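Local structure of beta-ketoacyl synthase (Pseudomonas aeruginosa, 4CW4) at residues Ala21-Gly29 and Ala582-Leu590; Val196-Arg204 and Gly592-Phe600. The protein catalyses the condensation of acetyl-CoA with malonyl-ACP to acetoacetyl-ACP, the primer that starts fatty acid biosynthesis. All blocks are in the same frame, centred on the assembly; numbering follows the deposited sequence. Where two conformers were deposited one is given.

Contact 1: residues Ala21-Gly29 and Ala582-Leu590; sequences AGRSSFHHG and ARAYDQRAL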
loop_
_atom_site.group_PDB
_atom_site.type_symbol
_atom_site.label_atom_id
_atom_site.label_comp_id
_atom_site.label_asym_id
_atom_site.label_seq_id
_atom_site.Cartn_x
_atom_site.Cartn_y
_atom_site.Cartn_z
ATOM N N ALA A 21 -6.304 24.498 -1.750
ATOM C CA ALA A 21 -7.307 25.410 -2.320
ATOM C C ALA A 21 -8.555 25.536 -1.436
ATOM O O ALA A 21 -9.403 26.378 -1.686
ATOM C CB ALA A 21 -7.702 24.959 -3.731
ATOM N N GLY A 22 -8.650 24.706 -0.407
ATOM C CA GLY A 22 -9.778 24.705 0.515
ATOM C C GLY A 22 -10.617 23.435 0.491
ATOM O O GLY A 22 -10.126 22.339 0.214
ATOM N N ARG A 23 -11.892 23.606 0.817
ATOM C CA ARG A 23 -12.874 22.536 0.824
ATOM C C ARG A 23 -13.253 22.172 -0.604
ATOM O O ARG A 23 -13.611 23.031 -1.413
ATOM C CB ARG A 23 -14.123 22.951 1.595
ATOM C CG ARG A 23 -15.243 21.912 1.530
ATOM C CD ARG A 23 -16.333 22.146 2.552
ATOM N NE ARG A 23 -17.006 23.451 2.525
ATOM C CZ ARG A 23 -18.177 23.716 1.950
ATOM N NH1 ARG A 23 -18.823 22.791 1.244
ATOM N NH2 ARG A 23 -18.706 24.931 2.076
ATOM N N SER A 24 -13.191 20.885 -0.914
ATOM C CA SER A 24 -13.466 20.439 -2.273
ATOM C C SER A 24 -14.940 20.389 -2.622
ATOM O O SER A 24 -15.303 20.634 -3.766
ATOM C CB SER A 24 -12.885 19.047 -2.476
ATOM O OG SER A 24 -11.493 19.137 -2.352
ATOM N N SER A 25 -15.785 20.038 -1.660
ATOM C CA SER A 25 -17.191 19.824 -1.984
ATOM C C SER A 25 -17.821 21.104 -2.521
ATOM O O SER A 25 -17.399 22.225 -2.187
ATOM C CB SER A 25 -17.970 19.301 -0.780
ATOM O OG SER A 25 -17.959 20.237 0.280
ATOM N N PHE A 26 -18.811 20.917 -3.384
ATOM C CA PHE A 26 -19.532 22.019 -4.012
ATOM C C PHE A 26 -18.624 22.935 -4.820
ATOM O O PHE A 26 -18.983 24.071 -5.117
ATOM C CB PHE A 26 -20.380 22.768 -2.977
ATOM C CG PHE A 26 -21.327 21.846 -2.244
ATOM C CD1 PHE A 26 -20.884 21.126 -1.133
ATOM C CD2 PHE A 26 -22.611 21.625 -2.699
ATOM C CE1 PHE A 26 -21.715 20.223 -0.489
ATOM C CE2 PHE A 26 -23.468 20.734 -2.042
ATOM C CZ PHE A 26 -23.012 20.020 -0.948
ATOM N N HIS A 27 -17.467 22.406 -5.195
ATOM C CA HIS A 27 -16.520 23.080 -6.068
ATOM C C HIS A 27 -15.870 24.311 -5.442
ATOM O O HIS A 27 -15.382 25.164 -6.163
ATOM C CB HIS A 27 -17.181 23.467 -7.392
ATOM C CG HIS A 27 -17.881 22.332 -8.051
ATOM N ND1 HIS A 27 -17.197 21.325 -8.689
ATOM C CD2 HIS A 27 -19.195 22.019 -8.142
ATOM C CE1 HIS A 27 -18.061 20.436 -9.144
ATOM N NE2 HIS A 27 -19.278 20.839 -8.840
ATOM N N HIS A 28 -15.847 24.415 -4.118
ATOM C CA HIS A 28 -15.173 25.566 -3.495
ATOM C C HIS A 28 -13.681 25.644 -3.781
ATOM O O HIS A 28 -13.187 26.713 -4.095
ATOM C CB HIS A 28 -15.428 25.615 -1.999
ATOM C CG HIS A 28 -16.836 25.978 -1.670
ATOM N ND1 HIS A 28 -17.321 27.262 -1.813
ATOM C CD2 HIS A 28 -17.874 25.225 -1.244
ATOM C CE1 HIS A 28 -18.598 27.282 -1.476
ATOM N NE2 HIS A 28 -18.960 26.054 -1.136
ATOM N N GLY A 29 -12.972 24.516 -3.719
ATOM C CA GLY A 29 -11.545 24.517 -4.019
ATOM C C GLY A 29 -11.285 24.931 -5.457
ATOM O O GLY A 29 -10.394 25.717 -5.744
ATOM N N ALA A 582 -28.332 18.487 0.010
ATOM C CA ALA A 582 -26.923 18.807 -0.218
ATOM C C ALA A 582 -26.640 20.293 -0.067
ATOM O O ALA A 582 -25.659 20.673 0.561
ATOM C CB ALA A 582 -26.485 18.318 -1.587
ATOM N N ARG A 583 -27.488 21.144 -0.654
ATOM C CA ARG A 583 -27.296 22.586 -0.524
ATOM C C ARG A 583 -27.331 22.995 0.944
ATOM O O ARG A 583 -26.594 23.881 1.360
ATOM C CB ARG A 583 -28.385 23.350 -1.293
ATOM C CG ARG A 583 -28.210 23.409 -2.793
ATOM C CD ARG A 583 -29.111 24.488 -3.416
ATOM N NE ARG A 583 -30.515 24.194 -3.239
ATOM C CZ ARG A 583 -31.247 23.442 -4.060
ATOM N NH1 ARG A 583 -30.713 22.866 -5.129
ATOM N NH2 ARG A 583 -32.528 23.254 -3.802
ATOM N N ALA A 584 -28.192 22.361 1.731
ATOM C CA ALA A 584 -28.283 22.712 3.143
ATOM C C ALA A 584 -26.997 22.350 3.882
ATOM O O ALA A 584 -26.542 23.096 4.759
ATOM C CB ALA A 584 -29.471 22.048 3.775
ATOM N N TYR A 585 -26.396 21.219 3.530
ATOM C CA TYR A 585 -25.095 20.875 4.082
ATOM C C TYR A 585 -24.051 21.928 3.690
ATOM O O TYR A 585 -23.301 22.393 4.524
ATOM C CB TYR A 585 -24.630 19.459 3.647
ATOM C CG TYR A 585 -23.148 19.287 3.877
ATOM C CD1 TYR A 585 -22.629 19.373 5.151
ATOM C CD2 TYR A 585 -22.274 19.111 2.821
ATOM C CE1 TYR A 585 -21.286 19.291 5.378
ATOM C CE2 TYR A 585 -20.901 19.023 3.032
ATOM C CZ TYR A 585 -20.421 19.135 4.317
ATOM O OH TYR A 585 -19.079 19.041 4.569
ATOM N N ASP A 586 -23.962 22.264 2.414
ATOM C CA ASP A 586 -23.000 23.278 1.964
ATOM C C ASP A 586 -23.159 24.567 2.786
ATOM O O ASP A 586 -22.182 25.161 3.195
ATOM C CB ASP A 586 -23.218 23.556 0.472
ATOM C CG ASP A 586 -22.207 24.515 -0.124
ATOM O OD1 ASP A 586 -21.005 24.465 0.236
ATOM O OD2 ASP A 586 -22.621 25.312 -0.996
ATOM N N GLN A 587 -24.395 24.991 3.035
ATOM C CA GLN A 587 -24.639 26.185 3.844
ATOM C C GLN A 587 -24.103 26.031 5.253
ATOM O O GLN A 587 -23.533 26.971 5.807
ATOM C CB GLN A 587 -26.136 26.464 3.910
ATOM C CG GLN A 587 -26.708 27.022 2.622
ATOM C CD GLN A 587 -26.492 28.504 2.517
ATOM O OE1 GLN A 587 -27.124 29.303 3.231
ATOM N NE2 GLN A 587 -25.586 28.891 1.646
ATOM N N ARG A 588 -24.284 24.859 5.860
ATOM C CA ARG A 588 -23.748 24.675 7.200
ATOM C C ARG A 588 -22.218 24.689 7.163
ATOM O O ARG A 588 -21.566 25.258 8.043
ATOM C CB ARG A 588 -24.244 23.358 7.812
ATOM C CG ARG A 588 -25.758 23.305 8.146
ATOM C CD ARG A 588 -26.300 24.568 8.796
ATOM N NE ARG A 588 -25.560 24.952 9.993
ATOM C CZ ARG A 588 -25.389 26.199 10.397
ATOM N NH1 ARG A 588 -25.912 27.199 9.722
ATOM N NH2 ARG A 588 -24.690 26.449 11.478
ATOM N N ALA A 589 -21.646 24.039 6.155
ATOM C CA ALA A 589 -20.195 23.945 6.034
ATOM C C ALA A 589 -19.571 25.329 5.874
ATOM O O ALA A 589 -18.490 25.590 6.406
ATOM C CB ALA A 589 -19.818 23.016 4.884
ATOM N N LEU A 590 -20.265 26.216 5.164
ATOM C CA LEU A 590 -19.796 27.578 4.963
ATOM C C LEU A 590 -19.670 28.277 6.307
ATOM O O LEU A 590 -18.781 29.104 6.503
ATOM C CB LEU A 590 -20.737 28.357 4.035
ATOM C CG LEU A 590 -20.576 28.005 2.560
ATOM C CD1 LEU A 590 -21.755 28.517 1.723
ATOM C CD2 LEU A 590 -19.254 28.553 2.025
#
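Three N-H groups from Arg23 and His28 converge on a single oxygen, OD1 of Asp586, in the last turns of helix 565-590. Arg23 grips it end-on in a salt bridge, NH1 at 2.9 Å and NH2 at 3.0 Å from Asp586 OD1. The oxygen lies close to the guanidinium plane, although the carboxylate plane is turned 61° from it. NH1 comes to the anti side of OD1, NH2 nearly along the C-O axis. The syn lone pair is left for His28, whose NE2 stands 2.9 Å from Asp586 OD1 with the acceptor near the imidazole plane. With CG of Asp586 anti to the backbone N (chi1 -176°), the carboxylate points at Arg23 and His28 while CB stays over the Phe26 ring. Arg23 NH1 also donates to Ser25 OG at 2.9 Å, which helps fix the rotation of the guanidinium; that hydroxyl is hydrogen-bonded in turn to Asp201, as is Tyr585 OH.

The flat groups of this cluster are covered on their faces. Ala589 CB sits over the centre of one guanidinium face, 3.4 Å from Arg23 CZ, while His28 CD2 lies over the opposite face, toward its rim. The Phe26 ring stacks almost parallel on the Asp586 carboxylate, and Asp586 CB makes a CH-pi contact 3.5 Å above the ring centroid.

Van der Waals packing completes the contact. Phe26 and Tyr585 meet rim to rim, CE1 of Phe26 lying 3.5 Å from CD2 of Tyr585, and Ala582 CB lies at the edge of the Phe26 ring. Leu590 sets CG at the edge of the Arg23 guanidinium and CD2 beside His28 CE1.

Strand 22-23 and the start of helix 28-33 are thus tied to helix 565-590 through one buried carboxylate. Three donors on one oxygen would probably stabilise its negative charge, and His28 ND1, bonded to Thr46, holds the imidazole from its other nitrogen.

Contact 2: residues Val196-Arg204 and Gly592-Phe600; sequences VVAATDAIR and GDLEIIYNF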
loop_
_atom_site.group_PDB
_atom_site.type_symbol
_atom_site.label_atom_id
_atom_site.label_comp_id
_atom_site.label_asym_id
_atom_site.label_seq_id
_atom_site.Cartn_x
_atom_site.Cartn_y
_atom_site.Cartn_z
ATOM N N VAL A 196 -10.484 11.371 7.924
ATOM C CA VAL A 196 -11.765 11.402 8.628
ATOM C C VAL A 196 -12.561 12.653 8.232
ATOM O O VAL A 196 -13.752 12.585 7.923
ATOM C CB VAL A 196 -11.535 11.326 10.164
ATOM C CG1 VAL A 196 -12.787 11.692 10.961
ATOM C CG2 VAL A 196 -11.019 9.940 10.550
ATOM N N VAL A 197 -11.894 13.795 8.218
ATOM C CA VAL A 197 -12.574 15.057 7.910
ATOM C C VAL A 197 -13.001 15.147 6.438
ATOM O O VAL A 197 -14.120 15.593 6.120
ATOM C CB VAL A 197 -11.702 16.254 8.350
ATOM C CG1 VAL A 197 -12.274 17.547 7.904
ATOM C CG2 VAL A 197 -11.532 16.220 9.870
ATOM N N ALA A 198 -12.142 14.683 5.538
ATOM C CA ALA A 198 -12.475 14.634 4.120
ATOM C C ALA A 198 -13.605 13.659 3.824
ATOM O O ALA A 198 -14.453 13.929 2.980
ATOM C CB ALA A 198 -11.244 14.280 3.301
ATOM N N ALA A 199 -13.592 12.500 4.471
ATOM C CA ALA A 199 -14.614 11.507 4.190
ATOM C C ALA A 199 -15.989 12.040 4.558
ATOM O O ALA A 199 -16.959 11.813 3.835
ATOM C CB ALA A 199 -14.325 10.196 4.904
ATOM N N THR A 200 -16.081 12.738 5.683
ATOM C CA THR A 200 -17.365 13.286 6.090
ATOM C C THR A 200 -17.846 14.278 5.041
ATOM O O THR A 200 -19.016 14.248 4.656
ATOM C CB THR A 200 -17.318 13.978 7.464
ATOM O OG1 THR A 200 -17.053 13.015 8.488
ATOM C CG2 THR A 200 -18.647 14.669 7.757
ATOM N N ASP A 201 -16.956 15.162 4.591
ATOM C CA ASP A 201 -17.334 16.154 3.563
ATOM C C ASP A 201 -17.904 15.436 2.329
ATOM O O ASP A 201 -18.980 15.806 1.825
ATOM C CB ASP A 201 -16.117 17.001 3.192
ATOM C CG ASP A 201 -16.443 18.144 2.272
ATOM O OD1 ASP A 201 -17.481 18.824 2.463
ATOM O OD2 ASP A 201 -15.662 18.368 1.331
ATOM N N ALA A 202 -17.221 14.391 1.857
ATOM C CA ALA A 202 -17.697 13.658 0.677
ATOM C C ALA A 202 -19.083 13.018 0.890
ATOM O O ALA A 202 -19.959 13.091 0.023
ATOM C CB ALA A 202 -16.682 12.608 0.253
ATOM N N ILE A 203 -19.284 12.368 2.028
ATOM C CA ILE A 203 -20.531 11.660 2.295
ATOM C C ILE A 203 -21.680 12.642 2.419
ATOM O O ILE A 203 -22.760 12.417 1.911
ATOM C CB ILE A 203 -20.387 10.826 3.596
ATOM C CG1 ILE A 203 -19.411 9.674 3.356
ATOM C CG2 ILE A 203 -21.737 10.326 4.106
ATOM C CD1 ILE A 203 -19.880 8.649 2.322
ATOM N N ARG A 204 -21.451 13.747 3.116
ATOM C CA ARG A 204 -22.510 14.724 3.316
ATOM C C ARG A 204 -22.841 15.492 2.035
ATOM O O ARG A 204 -23.945 16.007 1.889
ATOM C CB ARG A 204 -22.145 15.702 4.438
ATOM C CG ARG A 204 -22.058 15.060 5.820
ATOM C CD ARG A 204 -21.948 16.069 6.918
ATOM N NE ARG A 204 -21.730 15.424 8.211
ATOM C CZ ARG A 204 -22.693 14.904 8.970
ATOM N NH1 ARG A 204 -23.967 14.960 8.578
ATOM N NH2 ARG A 204 -22.382 14.345 10.136
ATOM N N GLY A 592 -18.911 26.832 9.057
ATOM C CA GLY A 592 -17.993 26.098 9.902
ATOM C C GLY A 592 -18.633 24.958 10.674
ATOM O O GLY A 592 -18.026 24.377 11.578
ATOM N N ASP A 593 -19.858 24.614 10.307
ATOM C CA ASP A 593 -20.601 23.560 10.980
ATOM C C ASP A 593 -20.481 22.281 10.166
ATOM O O ASP A 593 -21.318 21.995 9.320
ATOM C CB ASP A 593 -22.055 24.015 11.099
ATOM C CG ASP A 593 -22.942 23.056 11.872
ATOM O OD1 ASP A 593 -22.452 22.066 12.438
ATOM O OD2 ASP A 593 -24.163 23.328 11.931
ATOM N N LEU A 594 -19.406 21.534 10.407
ATOM C CA LEU A 594 -18.999 20.427 9.534
ATOM C C LEU A 594 -19.468 19.059 10.042
ATOM O O LEU A 594 -19.527 18.092 9.268
ATOM C CB LEU A 594 -17.474 20.433 9.369
ATOM C CG LEU A 594 -16.916 21.648 8.626
ATOM C CD1 LEU A 594 -15.379 21.657 8.701
ATOM C CD2 LEU A 594 -17.397 21.646 7.179
ATOM N N GLU A 595 -19.793 19.000 11.335
ATOM C CA GLU A 595 -20.258 17.787 12.034
ATOM C C GLU A 595 -19.537 16.519 11.572
ATOM O O GLU A 595 -20.100 15.608 10.962
ATOM C CB GLU A 595 -21.782 17.649 11.955
ATOM C CG GLU A 595 -22.378 16.683 12.994
ATOM C CD GLU A 595 -22.294 17.183 14.433
ATOM O OE1 GLU A 595 -21.995 18.376 14.662
ATOM O OE2 GLU A 595 -22.521 16.354 15.356
ATOM N N ILE A 596 -18.261 16.461 11.902
ATOM C CA ILE A 596 -17.421 15.359 11.489
ATOM C C ILE A 596 -17.903 14.074 12.150
ATOM O O ILE A 596 -18.156 14.031 13.358
ATOM C CB ILE A 596 -15.937 15.648 11.843
ATOM C CG1 ILE A 596 -15.469 16.933 11.161
ATOM C CG2 ILE A 596 -15.058 14.463 11.472
ATOM C CD1 ILE A 596 -15.687 16.992 9.678
ATOM N N ILE A 597 -17.994 13.025 11.346
ATOM C CA ILE A 597 -18.412 11.715 11.831
ATOM C C ILE A 597 -17.204 10.957 12.356
ATOM O O ILE A 597 -16.262 10.701 11.619
ATOM C CB ILE A 597 -19.057 10.890 10.693
ATOM C CG1 ILE A 597 -20.229 11.672 10.065
ATOM C CG2 ILE A 597 -19.509 9.524 11.231
ATOM C CD1 ILE A 597 -20.652 11.182 8.686
ATOM N N TYR A 598 -17.244 10.586 13.628
ATOM C CA TYR A 598 -16.188 9.786 14.238
ATOM C C TYR A 598 -16.840 8.944 15.327
ATOM O O TYR A 598 -16.981 9.373 16.478
ATOM C CB TYR A 598 -15.055 10.634 14.820
ATOM C CG TYR A 598 -13.924 9.788 15.386
ATOM C CD1 TYR A 598 -13.103 9.056 14.548
ATOM C CD2 TYR A 598 -13.682 9.723 16.752
ATOM C CE1 TYR A 598 -12.086 8.271 15.044
ATOM C CE2 TYR A 598 -12.659 8.946 17.262
ATOM C CZ TYR A 598 -11.871 8.214 16.401
ATOM O OH TYR A 598 -10.849 7.432 16.883
ATOM N N ASN A 599 -17.247 7.745 14.943
ATOM C CA ASN A 599 -18.137 6.922 15.753
ATOM C C ASN A 599 -17.422 5.831 16.556
ATOM O O ASN A 599 -17.970 4.730 16.742
ATOM C CB ASN A 599 -19.190 6.291 14.841
ATOM C CG ASN A 599 -20.461 5.935 15.567
ATOM O OD1 ASN A 599 -20.937 6.687 16.414
ATOM N ND2 ASN A 599 -21.025 4.778 15.241
ATOM N N PHE A 600 -16.224 6.154 17.040
ATOM C CA PHE A 600 -15.435 5.270 17.892
ATOM C C PHE A 600 -16.231 4.624 19.025
ATOM O O PHE A 600 -16.834 5.303 19.853
ATOM C CB PHE A 600 -14.247 6.049 18.464
ATOM C CG PHE A 600 -13.285 5.210 19.272
ATOM C CD1 PHE A 600 -13.555 4.901 20.591
ATOM C CD2 PHE A 600 -12.097 4.762 18.716
ATOM C CE1 PHE A 600 -12.665 4.134 21.333
ATOM C CE2 PHE A 600 -11.194 4.003 19.462
ATOM C CZ PHE A 600 -11.481 3.684 20.762
#
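Thr200 takes the rotamer (chi1 -66°) that sets OG1 anti to its carbonyl carbon and CG2 anti to its backbone N, so that the hydroxyl faces the backbone of Ile597 and the methyl lies against the carbonyl oxygens of Leu594 and Glu595. One turn later Arg204, in the conformer described, one of two modelled, runs extended from CG to NE, carrying its guanidinium across the same loop.

Ile597 N donates to Thr200 OG1 over 3.0 Å in a nearly straight bond (168°). The hydroxyl also makes a weak bond back to Val196 O, within its own helix. In that conformer Arg204 NH2 reaches Glu595 O at 2.7 Å, in the carbonyl plane but with the oxygen tilted 27° from the guanidinium plane; the bond from Arg204 NE to the same oxygen is weak. Ile597 CD1 lies over one guanidinium face and Glu595 CB over the opposite one, so the flat group lies between two aliphatic carbons.

At the other end the contact turns apolar. The two branches of Ile596 part over the helix: CG2 meets Val196 CG1 at 3.6 Å, and CD1 meets Val197 CG1 at 3.9 Å. Beyond them the Tyr598 ring adds a loose touch on Val196 before joining the aromatic rings of Tyr183, His188 and Tyr271.

The loop after helix 565-590 is therefore held along helix 190-204 by polar bonds to the loop's main chain at one end and by the Ile596-valine packing at the other. At least in this conformer, Arg204 NH2 stays 5.6 Å from Glu595 OE2 and grips a peptide carbonyl instead.

How the contacts relate
Contacts 1 and 2 lie with centres about 12 Å apart, on the same side of the chain's centre and away from the probable catalytic residues Cys286, His439 and His477. Their segments alternate along the chain: 21-29, 196-204, 582-590, 592-600. The last two are separated by one residue: the end of helix 565-590, then the loop that leaves it. Asp201 of helix 190-204 joins the contacts: OD1 probably accepts hydrogen bonds from Ser25 OG and Tyr585 OH, and Arg23 CD packs on it. Ala589 also touches Leu594. Together the contacts lay helix 565-590 and its following loop against the N-terminal turn and a helix of the ketosynthase region.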